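Local coordinates for protein fructose transport system repressor FruR (Pseudomonas putida, PDB 3O74) that probably binds specific DNA sites to repress or activate transcription, with fructose 1-phosphate as its preferred effector, at residues 118-123 with 147-152; 127-132 with 159-164. One frame throughout, in Å; residues are numbered along the deposited sequence.

Contact 1: 118-123 with 147-152; sequences SAPRSI and QGYTGE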
loop_
_atom_site.group_PDB
_atom_site.type_symbol
_atom_site.label_atom_id
_atom_site.label_comp_id
_atom_site.label_asym_id
_atom_site.label_seq_id
_atom_site.Cartn_x
_atom_site.Cartn_y
_atom_site.Cartn_z
ATOM N N SER B 118 -19.960 14.784 -21.787
ATOM C CA SER B 118 -20.879 15.717 -21.139
ATOM C C SER B 118 -20.768 17.136 -21.693
ATOM O O SER B 118 -21.415 18.056 -21.193
ATOM C CB SER B 118 -20.643 15.732 -19.627
ATOM O OG SER B 118 -19.341 16.200 -19.322
ATOM N N ALA B 119 -19.945 17.308 -22.723
ATOM C CA ALA B 119 -19.714 18.624 -23.312
ATOM C C ALA B 119 -19.252 19.631 -22.263
ATOM O O ALA B 119 -19.909 20.647 -22.040
ATOM C CB ALA B 119 -20.973 19.123 -24.017
ATOM N N PRO B 120 -18.116 19.349 -21.605
ATOM C CA PRO B 120 -17.583 20.268 -20.596
ATOM C C PRO B 120 -17.098 21.570 -21.225
ATOM O O PRO B 120 -16.623 21.572 -22.361
ATOM C CB PRO B 120 -16.405 19.490 -20.002
ATOM C CG PRO B 120 -16.003 18.540 -21.070
ATOM C CD PRO B 120 -17.267 18.156 -21.771
ATOM N N ARG B 121 -17.232 22.666 -20.488
ATOM C CA ARG B 121 -16.799 23.973 -20.965
ATOM C C ARG B 121 -15.303 24.144 -20.724
ATOM O O ARG B 121 -14.630 24.920 -21.404
ATOM C CB ARG B 121 -17.592 25.075 -20.259
ATOM C CG ARG B 121 -17.819 26.325 -21.090
ATOM C CD ARG B 121 -16.657 27.295 -20.987
ATOM N NE ARG B 121 -15.824 27.297 -22.185
ATOM C CZ ARG B 121 -15.022 28.301 -22.526
ATOM N NH1 ARG B 121 -14.957 29.380 -21.758
ATOM N NH2 ARG B 121 -14.293 28.231 -23.632
ATOM N N SER B 122 -14.789 23.395 -19.755
ATOM C CA SER B 122 -13.380 23.442 -19.401
ATOM C C SER B 122 -12.927 22.068 -18.938
ATOM O O SER B 122 -13.673 21.346 -18.278
ATOM C CB SER B 122 -13.141 24.466 -18.291
ATOM O OG SER B 122 -13.874 24.134 -17.123
ATOM N N ILE B 123 -11.702 21.708 -19.292
ATOM C CA ILE B 123 -11.140 20.430 -18.880
ATOM C C ILE B 123 -9.678 20.611 -18.504
ATOM O O ILE B 123 -8.964 21.402 -19.119
ATOM C CB ILE B 123 -11.269 19.364 -19.992
ATOM C CG1 ILE B 123 -10.817 17.997 -19.478
ATOM C CG2 ILE B 123 -10.479 19.770 -21.231
ATOM C CD1 ILE B 123 -11.188 16.847 -20.391
ATOM N N GLN B 147 -8.476 16.756 -29.608
ATOM C CA GLN B 147 -8.580 17.200 -30.994
ATOM C C GLN B 147 -10.021 17.583 -31.313
ATOM O O GLN B 147 -10.946 16.799 -31.093
ATOM C CB GLN B 147 -8.092 16.113 -31.953
ATOM C CG GLN B 147 -6.604 16.182 -32.270
ATOM C CD GLN B 147 -6.270 17.281 -33.263
ATOM O OE1 GLN B 147 -6.954 17.451 -34.273
ATOM N NE2 GLN B 147 -5.207 18.027 -32.982
ATOM N N GLY B 148 -10.207 18.796 -31.825
ATOM C CA GLY B 148 -11.533 19.295 -32.142
ATOM C C GLY B 148 -12.289 19.879 -30.961
ATOM O O GLY B 148 -13.466 20.228 -31.087
ATOM N N TYR B 149 -11.624 19.978 -29.810
ATOM C CA TYR B 149 -12.229 20.578 -28.620
ATOM C C TYR B 149 -12.036 22.095 -28.615
ATOM O O TYR B 149 -10.939 22.593 -28.873
ATOM C CB TYR B 149 -11.644 19.961 -27.343
ATOM C CG TYR B 149 -12.282 20.453 -26.059
ATOM C CD1 TYR B 149 -13.551 20.030 -25.683
ATOM C CD2 TYR B 149 -11.607 21.325 -25.212
ATOM C CE1 TYR B 149 -14.136 20.472 -24.504
ATOM C CE2 TYR B 149 -12.181 21.769 -24.032
ATOM C CZ TYR B 149 -13.446 21.341 -23.683
ATOM O OH TYR B 149 -14.019 21.783 -22.511
ATOM N N THR B 150 -13.104 22.821 -28.305
ATOM C CA THR B 150 -13.088 24.277 -28.390
ATOM C C THR B 150 -13.155 24.975 -27.027
ATOM O O THR B 150 -13.131 26.207 -26.955
ATOM C CB THR B 150 -14.241 24.787 -29.272
ATOM O OG1 THR B 150 -15.493 24.416 -28.682
ATOM C CG2 THR B 150 -14.145 24.189 -30.670
ATOM N N GLY B 151 -13.238 24.189 -25.956
ATOM C CA GLY B 151 -13.342 24.734 -24.611
ATOM C C GLY B 151 -12.016 25.162 -24.004
ATOM O O GLY B 151 -10.997 25.228 -24.694
ATOM N N GLU B 152 -12.037 25.472 -22.709
ATOM C CA GLU B 152 -10.823 25.823 -21.979
ATOM C C GLU B 152 -10.067 24.556 -21.599
ATOM O O GLU B 152 -10.649 23.624 -21.051
ATOM C CB GLU B 152 -11.164 26.593 -20.702
ATOM C CG GLU B 152 -12.232 27.667 -20.851
ATOM C CD GLU B 152 -11.691 28.967 -21.416
ATOM O OE1 GLU B 152 -12.393 29.996 -21.311
ATOM O OE2 GLU B 152 -10.567 28.965 -21.959
#
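Tyr149 reaches across from the loop before strand 152-158 to the backbone that leads into strand 122-128. The two strands run parallel and are joined by helix 133-144, a beta-alpha-beta unit of the LacI-family sugar-binding fold. In Tyr149, chi1 of -176° sets CG anti to the backbone N. Its OH donates to Pro120 O at 2.6 Å. The hydroxyl stands above the carbonyl plane, while Pro120 O lies near the plane of the ring, at its edge. CE2 of the ring meets Ile123 CG2 at 3.8 Å, approached obliquely. The backbone N of Gly151 sits over one ring face, offset toward the rim.

Two backbone bonds start the parallel pairing. Glu152 N donates to Arg121 O at 3.0 Å, and Ile123 N to Glu152 O at 2.8 Å. Ser122 and Glu152 lie on the same face of the sheet; Ser122 OG bonds to Asp182 N. On the surface, the bent chain of Arg121 folds back over Glu152. The guanidinium and carboxylate planes are 46° apart, and CG of Glu152 lies over the guanidinium centre. The salt bridge runs from Arg121 NH1 to Glu152 OE1 at 2.7 Å. Its N-H...O angle is only 115°, so the hydrogen bond within this salt bridge is weak.

Contact 2: 127-132 with 159-164; sequences GARPEL and EAFSRE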
loop_
_atom_site.group_PDB
_atom_site.type_symbol
_atom_site.label_atom_id
_atom_site.label_comp_id
_atom_site.label_asym_id
_atom_site.label_seq_id
_atom_site.Cartn_x
_atom_site.Cartn_y
_atom_site.Cartn_z
ATOM N N GLY B 127 -1.072 16.277 -13.309
ATOM C CA GLY B 127 -0.065 15.239 -13.345
ATOM C C GLY B 127 1.169 15.672 -12.582
ATOM O O GLY B 127 1.145 16.676 -11.883
ATOM N N ALA B 128 2.250 14.916 -12.724
ATOM C CA ALA B 128 3.479 15.185 -11.988
ATOM C C ALA B 128 4.647 14.514 -12.688
ATOM O O ALA B 128 4.452 13.592 -13.480
ATOM C CB ALA B 128 3.364 14.689 -10.549
ATOM N N ARG B 129 5.856 14.982 -12.399
ATOM C CA ARG B 129 7.058 14.430 -13.014
ATOM C C ARG B 129 6.925 14.392 -14.529
ATOM O O ARG B 129 7.015 13.325 -15.128
ATOM C CB ARG B 129 7.316 13.017 -12.490
ATOM C CG ARG B 129 7.501 12.945 -10.989
ATOM C CD ARG B 129 8.582 13.913 -10.551
ATOM N NE ARG B 129 9.488 13.312 -9.580
ATOM C CZ ARG B 129 10.413 12.409 -9.889
ATOM N NH1 ARG B 129 10.546 11.996 -11.142
ATOM N NH2 ARG B 129 11.201 11.913 -8.947
ATOM N N PRO B 130 6.714 15.563 -15.154
ATOM C CA PRO B 130 6.459 15.655 -16.597
ATOM C C PRO B 130 7.587 15.074 -17.453
ATOM O O PRO B 130 7.353 14.696 -18.603
ATOM C CB PRO B 130 6.326 17.167 -16.837
ATOM C CG PRO B 130 7.030 17.801 -15.687
ATOM C CD PRO B 130 6.793 16.892 -14.524
ATOM N N GLU B 131 8.793 15.003 -16.900
ATOM C CA GLU B 131 9.942 14.505 -17.654
ATOM C C GLU B 131 9.855 13.003 -17.932
ATOM O O GLU B 131 10.385 12.520 -18.933
ATOM C CB GLU B 131 11.256 14.845 -16.939
ATOM C CG GLU B 131 11.550 14.009 -15.691
ATOM C CD GLU B 131 10.847 14.524 -14.446
ATOM O OE1 GLU B 131 10.012 15.449 -14.561
ATOM O OE2 GLU B 131 11.132 14.002 -13.349
ATOM N N LEU B 132 9.178 12.269 -17.050
ATOM C CA LEU B 132 9.063 10.817 -17.188
ATOM C C LEU B 132 8.283 10.407 -18.433
ATOM O O LEU B 132 7.353 11.096 -18.848
ATOM C CB LEU B 132 8.401 10.204 -15.949
ATOM C CG LEU B 132 9.107 10.360 -14.606
ATOM C CD1 LEU B 132 8.320 9.642 -13.519
ATOM C CD2 LEU B 132 10.527 9.827 -14.686
ATOM N N GLU B 159 5.637 18.398 -9.137
ATOM C CA GLU B 159 6.993 17.926 -8.883
ATOM C C GLU B 159 7.053 16.505 -8.322
ATOM O O GLU B 159 8.127 15.905 -8.273
ATOM C CB GLU B 159 7.709 18.890 -7.929
ATOM C CG GLU B 159 7.157 18.894 -6.507
ATOM C CD GLU B 159 5.760 19.484 -6.404
ATOM O OE1 GLU B 159 5.381 20.309 -7.263
ATOM O OE2 GLU B 159 5.040 19.124 -5.449
ATOM N N ALA B 160 5.912 15.971 -7.896
ATOM C CA ALA B 160 5.886 14.644 -7.292
ATOM C C ALA B 160 4.511 13.985 -7.369
ATOM O O ALA B 160 3.483 14.664 -7.380
ATOM C CB ALA B 160 6.352 14.721 -5.840
ATOM N N PHE B 161 4.502 12.658 -7.430
ATOM C CA PHE B 161 3.262 11.906 -7.310
ATOM C C PHE B 161 2.908 11.787 -5.832
ATOM O O PHE B 161 3.159 10.761 -5.201
ATOM C CB PHE B 161 3.396 10.521 -7.936
ATOM C CG PHE B 161 3.537 10.542 -9.438
ATOM C CD1 PHE B 161 2.452 10.851 -10.245
ATOM C CD2 PHE B 161 4.748 10.237 -10.039
ATOM C CE1 PHE B 161 2.575 10.863 -11.627
ATOM C CE2 PHE B 161 4.879 10.246 -11.417
ATOM C CZ PHE B 161 3.791 10.559 -12.214
ATOM N N SER B 162 2.334 12.851 -5.281
ATOM C CA SER B 162 1.986 12.880 -3.867
ATOM C C SER B 162 0.643 13.550 -3.652
ATOM O O SER B 162 0.172 14.319 -4.490
ATOM C CB SER B 162 3.049 13.626 -3.060
ATOM O OG SER B 162 2.953 15.028 -3.252
ATOM N N ARG B 163 0.037 13.251 -2.513
ATOM C CA ARG B 163 -1.234 13.835 -2.128
ATOM C C ARG B 163 -1.134 15.354 -2.054
ATOM O O ARG B 163 -1.970 16.063 -2.613
ATOM C CB ARG B 163 -1.657 13.264 -0.779
ATOM C CG ARG B 163 -3.004 13.715 -0.278
ATOM C CD ARG B 163 -3.426 12.830 0.881
ATOM N NE ARG B 163 -4.539 13.393 1.632
ATOM C CZ ARG B 163 -5.118 12.789 2.661
ATOM N NH1 ARG B 163 -4.689 11.598 3.053
ATOM N NH2 ARG B 163 -6.127 13.372 3.292
ATOM N N GLU B 164 -0.109 15.852 -1.371
ATOM C CA GLU B 164 0.057 17.294 -1.205
ATOM C C GLU B 164 0.291 18.016 -2.532
ATOM O O GLU B 164 -0.127 19.163 -2.704
ATOM C CB GLU B 164 1.181 17.615 -0.212
ATOM C CG GLU B 164 1.417 19.112 -0.020
ATOM C CD GLU B 164 2.376 19.423 1.114
ATOM O OE1 GLU B 164 3.315 20.219 0.897
ATOM O OE2 GLU B 164 2.190 18.877 2.222
#
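Arg129 packs against Phe161 and the backbone of Glu159, just past the end of strand 122-128. Its CB starts the contact, 3.8 Å from Phe161 CE2. CG is anti to the carbonyl carbon (chi1 -59°) and lies near CE2 and CD2, oblique to the ring. The chain then bends, and CD comes to 3.1 Å from Glu159 O. NE follows at 3.2 Å from the same oxygen, which lies near the guanidinium plane, at its edge. At the tip, NH1 forms a salt bridge with Glu131 OE2 at 3.0 Å. The pair lies within the type I turn of residues 129-132, which Leu132 N closes by bonding to Arg129 O. NH2 has a long, weak ion pair with Asp42.

Ala128 CB makes a CH-pi contact over one face of Phe161, 4.2 Å from the centroid and 19° off the normal. Leu132 CD1 comes to the ring edge at CE2, 4.1 Å away. Ala128 CB also packs close to Ala160 O, at 3.2 Å.

A glycerol beside Phe161, probably from the crystallisation liquor, is consistent with the effector cleft that such loops line in LacI-family sugar-binding folds. The contact joins the end of strand 122-128 and the loop after it to the loop after strand 152-158. Leu132 is the N-cap residue of helix 133-144, and Ser162 OG caps helix 163-177. Phe161 further touches Arg90 and the start of helix 189-201.

Both contacts join strand 122-128 to its neighbour 152-158 or the loops around it, at opposite ends. Their centres are 24 Å apart. Contact 1 lies far from the centre of the chain, where the strands begin; contact 2 lies much nearer the centre, where they give way to loops and helix starts. Each mixes buried and exposed residues. Contact 1 relies on directional polar bonds: backbone pairing, a tyrosine hydroxyl and a surface ion pair between segments. Contact 2 relies mainly on van der Waals and CH-pi packing round a phenylalanine, and its salt bridge stays within one segment. Strand 122-128 runs from contact 1 to contact 2, and helix 133-144 leads back.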